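Side-chain contacts in Ara h 8 allergen isoform (Arachis hypogaea, PDB 6V8M), which is a peanut allergen of the Bet v 1 (PR-10) family that binds an anilinonaphthalene sulfonate dye and may bind abscisic acid: residues A[12-17]-A[148-153]; A[18-23]-A[72-77]; A[33-38]-A[143-148]; A[41-46]-A[50-55]. All coordinates share one frame; numbering follows the deposited sequence.

Contact 1: residues A[12-17]-A[148-153]; sequences SPVPPA and GYVLSN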
# COMPACT_ATOMS: atom_id res chain seq x y z
N SER A 12 10.57 -7.47 -9.66
CA SER A 12 11.61 -7.07 -8.70
C SER A 12 12.72 -8.11 -8.76
O SER A 12 12.44 -9.29 -8.97
CB SER A 12 11.05 -6.95 -7.29
OG SER A 12 12.11 -6.77 -6.36
N PRO A 13 13.99 -7.73 -8.57
CA PRO A 13 15.06 -8.71 -8.42
C PRO A 13 15.06 -9.39 -7.06
O PRO A 13 15.77 -10.36 -6.91
CB PRO A 13 16.32 -7.88 -8.67
CG PRO A 13 15.93 -6.54 -8.13
CD PRO A 13 14.50 -6.34 -8.60
N VAL A 14 14.27 -8.89 -6.10
CA VAL A 14 14.17 -9.52 -4.76
C VAL A 14 13.20 -10.70 -4.85
O VAL A 14 12.08 -10.52 -5.33
CB VAL A 14 13.72 -8.52 -3.69
CG1 VAL A 14 13.72 -9.18 -2.34
CG2 VAL A 14 14.54 -7.24 -3.72
N PRO A 15 13.60 -11.91 -4.38
CA PRO A 15 12.72 -13.08 -4.36
C PRO A 15 11.56 -12.87 -3.40
O PRO A 15 11.63 -12.06 -2.49
CB PRO A 15 13.64 -14.23 -3.90
CG PRO A 15 14.74 -13.54 -3.14
CD PRO A 15 14.94 -12.22 -3.84
N PRO A 16 10.42 -13.54 -3.63
CA PRO A 16 9.17 -13.15 -2.99
C PRO A 16 9.11 -13.34 -1.47
O PRO A 16 8.54 -12.47 -0.84
CB PRO A 16 8.11 -13.98 -3.73
CG PRO A 16 8.87 -15.17 -4.27
CD PRO A 16 10.21 -14.59 -4.65
N ALA A 17 9.70 -14.38 -0.89
CA ALA A 17 9.59 -14.58 0.58
C ALA A 17 10.25 -13.37 1.25
O ALA A 17 9.67 -12.76 2.18
CB ALA A 17 10.21 -15.87 1.02
N GLY A 148 14.52 -1.22 -2.24
CA GLY A 148 15.90 -0.71 -2.25
C GLY A 148 16.62 -1.02 -0.95
O GLY A 148 17.80 -1.39 -0.99
N TYR A 149 15.93 -0.91 0.16
CA TYR A 149 16.49 -1.22 1.49
C TYR A 149 16.92 -2.69 1.55
O TYR A 149 18.02 -2.99 2.04
CB TYR A 149 15.48 -0.84 2.56
CG TYR A 149 15.85 -1.33 3.92
CD1 TYR A 149 16.72 -0.62 4.72
CD2 TYR A 149 15.29 -2.50 4.41
CE1 TYR A 149 17.03 -1.07 6.00
CE2 TYR A 149 15.60 -2.96 5.67
CZ TYR A 149 16.46 -2.24 6.47
OH TYR A 149 16.78 -2.71 7.71
N VAL A 150 16.07 -3.59 1.06
CA VAL A 150 16.37 -5.05 1.05
C VAL A 150 17.61 -5.32 0.19
O VAL A 150 18.43 -6.17 0.56
CB VAL A 150 15.16 -5.83 0.52
CG1 VAL A 150 15.52 -7.29 0.26
CG2 VAL A 150 14.01 -5.70 1.51
N LEU A 151 17.72 -4.65 -0.96
CA LEU A 151 18.87 -4.84 -1.89
C LEU A 151 20.14 -4.31 -1.22
O LEU A 151 21.20 -4.85 -1.51
CB LEU A 151 18.58 -4.12 -3.20
CG LEU A 151 17.51 -4.76 -4.08
CD1 LEU A 151 17.05 -3.77 -5.15
CD2 LEU A 151 18.01 -6.04 -4.73
N SER A 152 20.04 -3.29 -0.38
CA SER A 152 21.20 -2.63 0.27
C SER A 152 21.67 -3.40 1.50
O SER A 152 22.76 -3.10 1.98
CB SER A 152 20.87 -1.22 0.61
OG SER A 152 20.75 -0.47 -0.59
N ASN A 153 20.89 -4.40 1.93
CA ASN A 153 21.16 -5.28 3.10
C ASN A 153 21.61 -6.68 2.61
O ASN A 153 21.68 -7.64 3.39
CB ASN A 153 19.93 -5.39 4.01
CG ASN A 153 20.27 -5.84 5.41
OD1 ASN A 153 20.45 -7.04 5.66
ND2 ASN A 153 20.37 -4.89 6.33
OXT ASN A 153 21.95 -6.92 1.43
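V14 and L151 meet where the C-terminal end of the long helix of the Bet v 1 fold, 129-152, passes the turn between the first strand and helix 16-25. Buried V14 makes its contact through both methyls, CG1 mainly on V150 and CG2 mainly on L151. Its CG1 lies anti to the backbone N (chi1 -177°) and faces V150 CG1 at 3.7 Å, while CG2, beside the backbone N, lies against the end of L151, with CD2 at 3.8 Å. L151 starts off to one side of the partner segment, but its end comes nearer through CG and CD2. There CD2 also reaches the ring of P13, 4.0 Å from CG, the two side chains crossing at about a right angle. L151 therefore sits astride two consecutive residues of the turn, and V150 adds a second touching point one residue back along the helix, where it also packs on K18 and A22 of helix 16-25. All of these contacts are apolar. The bend that presents V14 is an ST turn: S12 OG, which also hydrogen-bonds to E147, accepts the N-H of V14, with S12 OG and V14 N 3.0 Å apart.

Contact 2: residues A[18-23]-A[72-77]; sequences KLFKAT and DAIDEA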
# COMPACT_ATOMS: atom_id res chain seq x y z
N LYS A 18 11.43 -12.99 0.75
CA LYS A 18 12.20 -11.84 1.29
C LYS A 18 11.43 -10.53 1.05
O LYS A 18 11.34 -9.69 1.99
CB LYS A 18 13.57 -11.84 0.62
CG LYS A 18 14.60 -10.89 1.19
CD LYS A 18 16.02 -11.33 0.84
CE LYS A 18 17.08 -10.69 1.72
NZ LYS A 18 18.14 -11.66 2.10
N LEU A 19 10.92 -10.34 -0.16
CA LEU A 19 10.20 -9.10 -0.53
C LEU A 19 8.88 -8.99 0.26
O LEU A 19 8.59 -7.90 0.76
CB LEU A 19 9.95 -9.09 -2.04
CG LEU A 19 9.40 -7.78 -2.61
CD1 LEU A 19 10.29 -6.60 -2.21
CD2 LEU A 19 9.28 -7.91 -4.13
N PHE A 20 8.16 -10.09 0.46
CA PHE A 20 6.90 -10.10 1.24
C PHE A 20 7.18 -9.78 2.71
O PHE A 20 6.41 -9.02 3.36
CB PHE A 20 6.19 -11.44 1.09
CG PHE A 20 4.81 -11.47 1.68
CD1 PHE A 20 3.75 -10.91 0.99
CD2 PHE A 20 4.60 -11.94 2.96
CE1 PHE A 20 2.48 -10.90 1.54
CE2 PHE A 20 3.33 -11.94 3.50
CZ PHE A 20 2.27 -11.44 2.79
N LYS A 21 8.24 -10.36 3.25
CA LYS A 21 8.61 -10.13 4.67
C LYS A 21 8.84 -8.63 4.88
O LYS A 21 8.36 -8.09 5.88
CB LYS A 21 9.85 -10.94 5.04
CG LYS A 21 10.24 -10.80 6.51
CD LYS A 21 11.22 -11.84 6.98
CE LYS A 21 11.58 -11.67 8.44
NZ LYS A 21 12.82 -10.87 8.60
N ALA A 22 9.58 -7.98 3.99
CA ALA A 22 9.93 -6.55 4.14
C ALA A 22 8.70 -5.66 3.89
O ALA A 22 8.48 -4.73 4.67
CB ALA A 22 11.06 -6.22 3.22
N THR A 23 7.96 -5.89 2.81
CA THR A 23 6.87 -4.98 2.39
C THR A 23 5.61 -5.19 3.24
O THR A 23 4.87 -4.21 3.45
CB THR A 23 6.54 -5.10 0.91
OG1 THR A 23 6.19 -6.45 0.58
CG2 THR A 23 7.70 -4.69 0.04
N ASP A 72 -7.66 -6.48 4.37
CA ASP A 72 -8.76 -7.31 3.81
C ASP A 72 -8.33 -8.78 3.75
O ASP A 72 -9.15 -9.69 4.10
CB ASP A 72 -9.21 -6.78 2.45
CG ASP A 72 -9.68 -5.33 2.45
OD1 ASP A 72 -10.54 -4.99 3.29
OD2 ASP A 72 -9.19 -4.56 1.61
N ALA A 73 -7.08 -9.05 3.40
CA ALA A 73 -6.56 -10.43 3.35
C ALA A 73 -5.06 -10.38 3.51
O ALA A 73 -4.43 -9.44 3.00
CB ALA A 73 -6.96 -11.13 2.06
N ILE A 74 -4.50 -11.38 4.18
CA ILE A 74 -3.03 -11.49 4.29
C ILE A 74 -2.67 -12.97 4.40
O ILE A 74 -3.31 -13.68 5.21
CB ILE A 74 -2.48 -10.64 5.46
CG1 ILE A 74 -0.96 -10.73 5.53
CG2 ILE A 74 -3.13 -11.00 6.80
CD1 ILE A 74 -0.35 -9.74 6.51
N ASP A 75 -1.73 -13.42 3.57
CA ASP A 75 -1.32 -14.84 3.54
C ASP A 75 0.14 -14.92 3.11
O ASP A 75 0.43 -14.64 1.93
CB ASP A 75 -2.26 -15.67 2.65
CG ASP A 75 -1.97 -17.16 2.78
OD1 ASP A 75 -2.28 -17.75 3.82
OD2 ASP A 75 -1.32 -17.69 1.89
N GLU A 76 0.99 -15.37 4.03
CA GLU A 76 2.44 -15.50 3.79
C GLU A 76 2.71 -16.51 2.68
O GLU A 76 3.56 -16.22 1.86
CB GLU A 76 3.19 -15.90 5.06
CG GLU A 76 3.58 -14.70 5.89
CD GLU A 76 4.44 -14.99 7.11
OE1 GLU A 76 4.47 -14.13 8.01
OE2 GLU A 76 5.06 -16.08 7.16
N ALA A 77 2.04 -17.66 2.64
CA ALA A 77 2.43 -18.75 1.72
C ALA A 77 2.17 -18.32 0.28
O ALA A 77 2.95 -18.72 -0.63
CB ALA A 77 1.69 -20.01 2.00
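F20 reaches from helix 16-25 to the end of strand 64-75 and the turn that follows it, and most of the contact consists of van der Waals packing on its ring. With CG anti to the backbone N (chi1 -171°), the ring extends away from the helix, and its far end does the touching. CE2 lies 3.7 Å from CG of E76, whose side chain crosses that of F20 at about a right angle. The aliphatic part of E76 makes this approach, while its carboxylate plane stands 69° from the ring plane. At the ring edge, I74 CG1 comes near the plane, 4.3 Å from F20 CZ, a looser apolar touch.

The polar element next to the ring is backbone: D75 O approaches F20 CZ obliquely at 3.8 Å. The side chain of D75 leaves the backbone away from the helix, and its OD2 hydrogen-bonds to T78 OG1.

Y79 and V25 add to the packing round F20, and I74 also touches V24 and Y81. On another side of helix 16-25, A22 and T23 meet helix 129-152, so this short helix lies between the long helix and the end of strand 64-75 with its following turn.

Contact 3: residues A[33-38]-A[143-148]; sequences KLIPAI and FKAIEG. With 2AN (8-anilino-1-naphthalene sulfonate), chain D; 2AN (8-anilino-1-naphthalene sulfonate), chain C.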
# COMPACT_ATOMS: atom_id res chain seq x y z
N LYS A 33 10.62 4.40 8.80
CA LYS A 33 12.09 4.46 8.84
C LYS A 33 12.64 4.88 7.49
O LYS A 33 13.71 5.49 7.45
CB LYS A 33 12.68 3.09 9.17
CG LYS A 33 12.81 2.79 10.64
CD LYS A 33 13.67 1.59 10.93
CE LYS A 33 13.41 1.07 12.32
NZ LYS A 33 14.18 -0.17 12.58
N LEU A 34 11.94 4.52 6.41
CA LEU A 34 12.44 4.73 5.02
C LEU A 34 11.79 5.94 4.35
O LEU A 34 12.46 6.51 3.47
CB LEU A 34 12.18 3.46 4.22
CG LEU A 34 12.92 2.22 4.72
CD1 LEU A 34 12.55 1.01 3.90
CD2 LEU A 34 14.42 2.44 4.68
N ILE A 35 10.54 6.30 4.67
CA ILE A 35 9.88 7.45 3.99
C ILE A 35 9.82 8.59 5.00
O ILE A 35 9.03 8.51 5.93
CB ILE A 35 8.49 7.08 3.44
CG1 ILE A 35 8.54 5.92 2.45
CG2 ILE A 35 7.80 8.29 2.84
CD1 ILE A 35 9.17 6.26 1.12
N PRO A 36 10.65 9.64 4.84
CA PRO A 36 10.72 10.72 5.83
C PRO A 36 9.33 11.30 6.16
O PRO A 36 9.07 11.55 7.30
CB PRO A 36 11.60 11.75 5.12
CG PRO A 36 12.50 10.92 4.22
CD PRO A 36 11.55 9.85 3.70
N ALA A 37 8.47 11.47 5.16
CA ALA A 37 7.15 12.12 5.34
C ALA A 37 6.26 11.28 6.25
O ALA A 37 5.41 11.90 6.91
CB ALA A 37 6.44 12.36 4.05
N ILE A 38 6.36 9.95 6.21
CA ILE A 38 5.47 9.13 7.08
C ILE A 38 6.03 9.11 8.51
O ILE A 38 7.20 8.64 8.72
CB ILE A 38 5.26 7.73 6.51
CG1 ILE A 38 4.58 7.81 5.14
CG2 ILE A 38 4.48 6.88 7.49
CD1 ILE A 38 4.68 6.54 4.33
N PHE A 143 6.78 1.00 -1.86
CA PHE A 143 7.20 -0.37 -2.22
C PHE A 143 8.67 -0.37 -2.66
O PHE A 143 9.49 -1.24 -2.23
CB PHE A 143 6.29 -0.90 -3.32
CG PHE A 143 6.50 -2.37 -3.59
CD1 PHE A 143 7.45 -2.79 -4.49
CD2 PHE A 143 5.72 -3.31 -2.94
CE1 PHE A 143 7.62 -4.14 -4.72
CE2 PHE A 143 5.87 -4.66 -3.20
CZ PHE A 143 6.83 -5.07 -4.09
N LYS A 144 9.03 0.59 -3.51
CA LYS A 144 10.38 0.68 -4.10
C LYS A 144 11.40 1.15 -3.05
O LYS A 144 12.58 0.78 -3.16
CB LYS A 144 10.36 1.51 -5.37
CG LYS A 144 9.55 0.81 -6.44
CD LYS A 144 9.34 1.54 -7.70
CE LYS A 144 8.54 0.70 -8.68
NZ LYS A 144 9.38 -0.32 -9.32
N ALA A 145 11.00 1.97 -2.09
CA ALA A 145 11.92 2.33 -0.99
C ALA A 145 12.25 1.08 -0.16
O ALA A 145 13.43 0.85 0.20
CB ALA A 145 11.33 3.46 -0.18
N ILE A 146 11.24 0.25 0.12
CA ILE A 146 11.48 -1.01 0.88
C ILE A 146 12.32 -1.96 0.03
O ILE A 146 13.26 -2.57 0.57
CB ILE A 146 10.14 -1.61 1.33
CG1 ILE A 146 9.45 -0.67 2.35
CG2 ILE A 146 10.41 -2.98 1.92
CD1 ILE A 146 8.03 -1.03 2.71
N GLU A 147 11.99 -2.06 -1.26
CA GLU A 147 12.76 -2.95 -2.17
C GLU A 147 14.24 -2.52 -2.16
O GLU A 147 15.13 -3.37 -2.07
CB GLU A 147 12.14 -2.90 -3.56
CG GLU A 147 12.93 -3.68 -4.59
CD GLU A 147 12.57 -3.28 -5.99
OE1 GLU A 147 12.68 -2.07 -6.30
OE2 GLU A 147 12.14 -4.16 -6.75
N GLY A 148 14.52 -1.22 -2.24
CA GLY A 148 15.90 -0.71 -2.25
C GLY A 148 16.62 -1.02 -0.95
O GLY A 148 17.80 -1.39 -0.99
C1 2AN D . 5.27 9.44 0.08
C2 2AN D . 5.05 8.11 -0.05
C3 2AN D . 3.95 7.50 0.56
C4 2AN D . 3.11 8.23 1.33
C5 2AN D . 3.29 9.61 1.50
C6 2AN D . 2.38 10.35 2.27
C7 2AN D . 2.52 11.68 2.42
C8 2AN D . 3.57 12.37 1.78
N 2AN D . 6.40 10.00 -0.52
S 2AN D . 5.75 12.70 0.26
C9 2AN D . 4.51 11.70 1.05
C10 2AN D . 4.39 10.27 0.86
C11 2AN D . 6.97 9.69 -1.76
C12 2AN D . 6.22 9.18 -2.81
C13 2AN D . 6.82 8.91 -4.03
C14 2AN D . 8.16 9.15 -4.20
C15 2AN D . 8.91 9.67 -3.17
C16 2AN D . 8.33 9.93 -1.94
O1 2AN D . 5.63 12.43 -1.15
O2 2AN D . 5.59 14.05 0.67
O3 2AN D . 7.14 12.22 0.77
C1 2AN C . 0.69 -0.57 -7.27
C2 2AN C . -0.09 -0.62 -6.14
C3 2AN C . 0.41 -1.07 -4.92
C4 2AN C . 1.70 -1.49 -4.84
C5 2AN C . 2.55 -1.47 -5.97
C6 2AN C . 3.88 -1.92 -5.84
C7 2AN C . 4.73 -1.92 -6.88
C8 2AN C . 4.30 -1.47 -8.13
N 2AN C . 0.12 -0.13 -8.50
S 2AN C . 2.71 -0.47 -9.97
C9 2AN C . 3.02 -1.02 -8.32
C10 2AN C . 2.07 -1.00 -7.24
C11 2AN C . -0.88 0.83 -8.72
C12 2AN C . -1.14 1.83 -7.78
C13 2AN C . -2.14 2.75 -8.01
C14 2AN C . -2.87 2.72 -9.17
C15 2AN C . -2.61 1.75 -10.12
C16 2AN C . -1.62 0.81 -9.89
O1 2AN C . 2.21 0.86 -9.91
O2 2AN C . 1.61 -1.34 -10.53
O3 2AN C . 3.92 -0.68 -10.69
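The ring of F143 has the naphthalene of one dye molecule (chain C) over one face: C6 of the ligand stands 3.4 Å above the ring plane, offset toward the rim. The same ring touches L19 and T23 of helix 16-25. A second dye molecule (chain D) lies against segment 33-38. I35 CG2 is 3.9 Å from its C1, I38 CD1 reaches C4 of the naphthalene, and A37 CB comes to 3.4 Å from the sulfonate oxygen O3.

The two segments themselves meet largely through aliphatic side chains, with no hydrogen bond between them. A145, on the side of helix 129-152 that faces the 33-38 segment, receives I35 CD1 on its CB at 3.8 Å. Two successive bends of I35, chi1 -58° and chi2 -71°, swing CD1 round to the helix, whereas CG2, the other branch, goes to the ligand; one side chain thus serves both the helix packing and the dye. L34 brings CD1 alongside the helix backbone, 3.8 Å from I146 CA and equally near A145 O, and 3.9 Å from I146 CG1. I146 in turn packs on A22, T23 and T31, which joins this contact to both short helices.

Just after L34 the chain leaves helix 27-34, and residues I35 to I38 form a type I turn into strand 38-45. Two short helices forming a V that supports the C-terminal end of the long helix, with a pocket between that helix and the curved antiparallel sheet, are a hallmark of the Bet v 1 fold.

Contact 4: residues A[41-46]-A[50-55]; sequences IEIVEG and PGTVKK. With 2AN (8-anilino-1-naphthalene sulfonate), chain G; 2AN (8-anilino-1-naphthalene sulfonate), chain H.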
# COMPACT_ATOMS: atom_id res chain seq x y z
N ILE A 41 2.91 4.53 11.75
CA ILE A 41 1.86 3.55 11.41
C ILE A 41 1.46 2.89 12.73
O ILE A 41 2.30 2.26 13.37
CB ILE A 41 2.30 2.57 10.33
CG1 ILE A 41 2.68 3.31 9.04
CG2 ILE A 41 1.22 1.51 10.13
CD1 ILE A 41 3.12 2.43 7.87
N GLU A 42 0.25 3.16 13.17
CA GLU A 42 -0.27 2.72 14.48
C GLU A 42 -1.40 1.75 14.25
O GLU A 42 -2.25 2.04 13.39
CB GLU A 42 -0.80 3.91 15.25
CG GLU A 42 0.24 4.97 15.56
CD GLU A 42 -0.31 6.19 16.27
OE1 GLU A 42 -0.97 7.06 15.60
OE2 GLU A 42 -0.13 6.26 17.51
N ILE A 43 -1.41 0.62 14.95
CA ILE A 43 -2.53 -0.36 14.88
C ILE A 43 -3.65 0.17 15.79
O ILE A 43 -3.42 0.24 16.99
CB ILE A 43 -2.08 -1.77 15.32
CG1 ILE A 43 -0.83 -2.24 14.56
CG2 ILE A 43 -3.23 -2.76 15.20
CD1 ILE A 43 -0.98 -2.22 13.05
N VAL A 44 -4.80 0.51 15.21
CA VAL A 44 -6.00 1.02 15.93
C VAL A 44 -6.78 -0.18 16.49
O VAL A 44 -7.22 -0.13 17.67
CB VAL A 44 -6.91 1.83 14.98
CG1 VAL A 44 -8.16 2.29 15.73
CG2 VAL A 44 -6.18 3.02 14.38
N GLU A 45 -6.92 -1.23 15.70
CA GLU A 45 -7.61 -2.47 16.10
C GLU A 45 -6.90 -3.67 15.48
O GLU A 45 -6.47 -3.57 14.31
CB GLU A 45 -9.07 -2.49 15.64
CG GLU A 45 -9.91 -1.34 16.19
CD GLU A 45 -10.05 -1.22 17.70
OE1 GLU A 45 -9.93 -2.27 18.42
OE2 GLU A 45 -10.28 -0.07 18.19
N GLY A 46 -6.80 -4.75 16.24
CA GLY A 46 -6.38 -6.07 15.73
C GLY A 46 -4.91 -6.35 15.96
O GLY A 46 -4.25 -5.57 16.67
N PRO A 50 -6.48 -10.31 9.07
CA PRO A 50 -7.61 -9.66 8.40
C PRO A 50 -8.49 -8.91 9.41
O PRO A 50 -8.71 -9.42 10.50
CB PRO A 50 -8.40 -10.81 7.76
CG PRO A 50 -7.39 -11.89 7.60
CD PRO A 50 -6.42 -11.74 8.76
N GLY A 51 -8.96 -7.72 9.02
CA GLY A 51 -9.78 -6.85 9.89
C GLY A 51 -8.94 -5.84 10.66
O GLY A 51 -9.54 -4.96 11.27
N THR A 52 -7.61 -5.98 10.69
CA THR A 52 -6.70 -5.04 11.39
C THR A 52 -6.89 -3.65 10.78
O THR A 52 -6.95 -3.53 9.53
CB THR A 52 -5.23 -5.48 11.32
OG1 THR A 52 -5.12 -6.72 12.02
CG2 THR A 52 -4.29 -4.44 11.88
N VAL A 53 -7.03 -2.64 11.63
CA VAL A 53 -7.15 -1.22 11.20
C VAL A 53 -5.91 -0.48 11.67
O VAL A 53 -5.57 -0.58 12.85
CB VAL A 53 -8.45 -0.58 11.72
CG1 VAL A 53 -8.54 0.89 11.30
CG2 VAL A 53 -9.64 -1.37 11.19
N LYS A 54 -5.31 0.27 10.76
CA LYS A 54 -4.11 1.07 11.06
C LYS A 54 -4.38 2.54 10.78
O LYS A 54 -5.12 2.89 9.83
CB LYS A 54 -2.90 0.67 10.20
CG LYS A 54 -2.74 -0.82 9.96
CD LYS A 54 -1.56 -1.12 9.06
CE LYS A 54 -1.47 -2.58 8.67
NZ LYS A 54 -0.37 -2.81 7.70
N LYS A 55 -3.71 3.37 11.54
CA LYS A 55 -3.72 4.82 11.31
C LYS A 55 -2.34 5.19 10.78
O LYS A 55 -1.34 4.95 11.49
CB LYS A 55 -4.05 5.56 12.60
CG LYS A 55 -4.20 7.06 12.44
CD LYS A 55 -4.38 7.74 13.78
CE LYS A 55 -4.65 9.21 13.59
NZ LYS A 55 -4.33 10.01 14.79
C1 2AN G . -7.09 7.22 16.30
C2 2AN G . -7.68 6.17 15.67
C3 2AN G . -8.56 6.38 14.59
C4 2AN G . -8.87 7.63 14.18
C5 2AN G . -8.29 8.76 14.82
C6 2AN G . -8.61 10.07 14.40
C7 2AN G . -8.07 11.15 15.01
C8 2AN G . -7.16 10.99 16.07
N 2AN G . -6.22 7.02 17.40
S 2AN G . -5.66 9.66 17.83
C9 2AN G . -6.83 9.75 16.52
C10 2AN G . -7.39 8.57 15.91
C11 2AN G . -5.38 5.93 17.69
C12 2AN G . -5.84 4.90 18.49
C13 2AN G . -5.00 3.83 18.80
C14 2AN G . -3.71 3.80 18.33
C15 2AN G . -3.25 4.84 17.55
C16 2AN G . -4.07 5.90 17.23
O1 2AN G . -5.15 11.13 18.05
O2 2AN G . -4.53 8.92 17.37
O3 2AN G . -6.33 9.24 19.03
C1 2AN H . -10.61 7.98 17.68
C2 2AN H . -11.08 8.37 16.47
C3 2AN H . -11.44 7.44 15.49
C4 2AN H . -11.28 6.11 15.72
C5 2AN H . -10.78 5.64 16.96
C6 2AN H . -10.63 4.26 17.20
C7 2AN H . -10.14 3.80 18.38
C8 2AN H . -9.80 4.70 19.40
N 2AN H . -10.23 8.93 18.67
S 2AN H . -9.48 7.08 20.57
C9 2AN H . -9.93 6.05 19.21
C10 2AN H . -10.43 6.58 17.97
C11 2AN H . -10.51 10.30 18.78
C12 2AN H . -11.80 10.77 18.98
C13 2AN H . -12.04 12.13 19.12
C14 2AN H . -11.00 13.03 19.07
C15 2AN H . -9.71 12.57 18.87
C16 2AN H . -9.46 11.22 18.74
O1 2AN H . -8.32 8.00 20.06
O2 2AN H . -10.60 7.92 20.89
O3 2AN H . -8.94 6.26 21.61
O HOH W 1 -0.37 7.12 12.99
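The hairpin of strands 38-45 and 53-59, at the edge of the antiparallel sheet, pairs E42 with K55 and I43 with K54 and is then interrupted by a classic beta bulge. E42 and K55 form a hydrogen-bonded pair, with E42 N to K55 O at 2.9 Å and K55 N to E42 O at 2.7 Å. At the bulge V44 and E45 both face V53, and V53 O accepts from both of their N-H groups: V44 N at 2.7 Å along a bent path (144°), E45 N at 3.2 Å but straighter.

I43 and K54 lie side by side on one face, CD1 of I43 3.8 Å from CG of K54, whose amine continues to a salt bridge with D28. Facing the other way, K55 stretches fully extended over a bound dye (chain G), and its NZ donates to the sulfonate oxygen O2 at 2.8 Å; K55 also makes a cation-pi contact with Y66. The carboxylate of E42 lies by the anilino ring of that ligand. The methyls of V44 divide between two dyes, CG2 touching the naphthalene of chain G and CG1 that of chain H, 3.5 Å from its C6. It is a bulged antiparallel hairpin, here with dyes bound against the face carrying E42 and K55 and against V44 at the bulge.

Overall arrangement
From the N terminus, the chain leaves its first strand at segment 12-17, and contact 1 closes the widest loop by bringing the C-terminal end of helix 129-152 back to it. Contacts 2, 3 and 4 all nest inside that loop. Contact 2 runs from helix 16-25 to strand 64-75, and contact 3 from the end of helix 27-34 to the long helix; these two cross, because their segments alternate along the chain. Contact 4, a local hairpin, lies within both. Contacts 1, 2 and 3 touch one another round helix 16-25 and the long helix, while P50 of contact 4 meets contact 2 at the sheet, about 16 Å between centres.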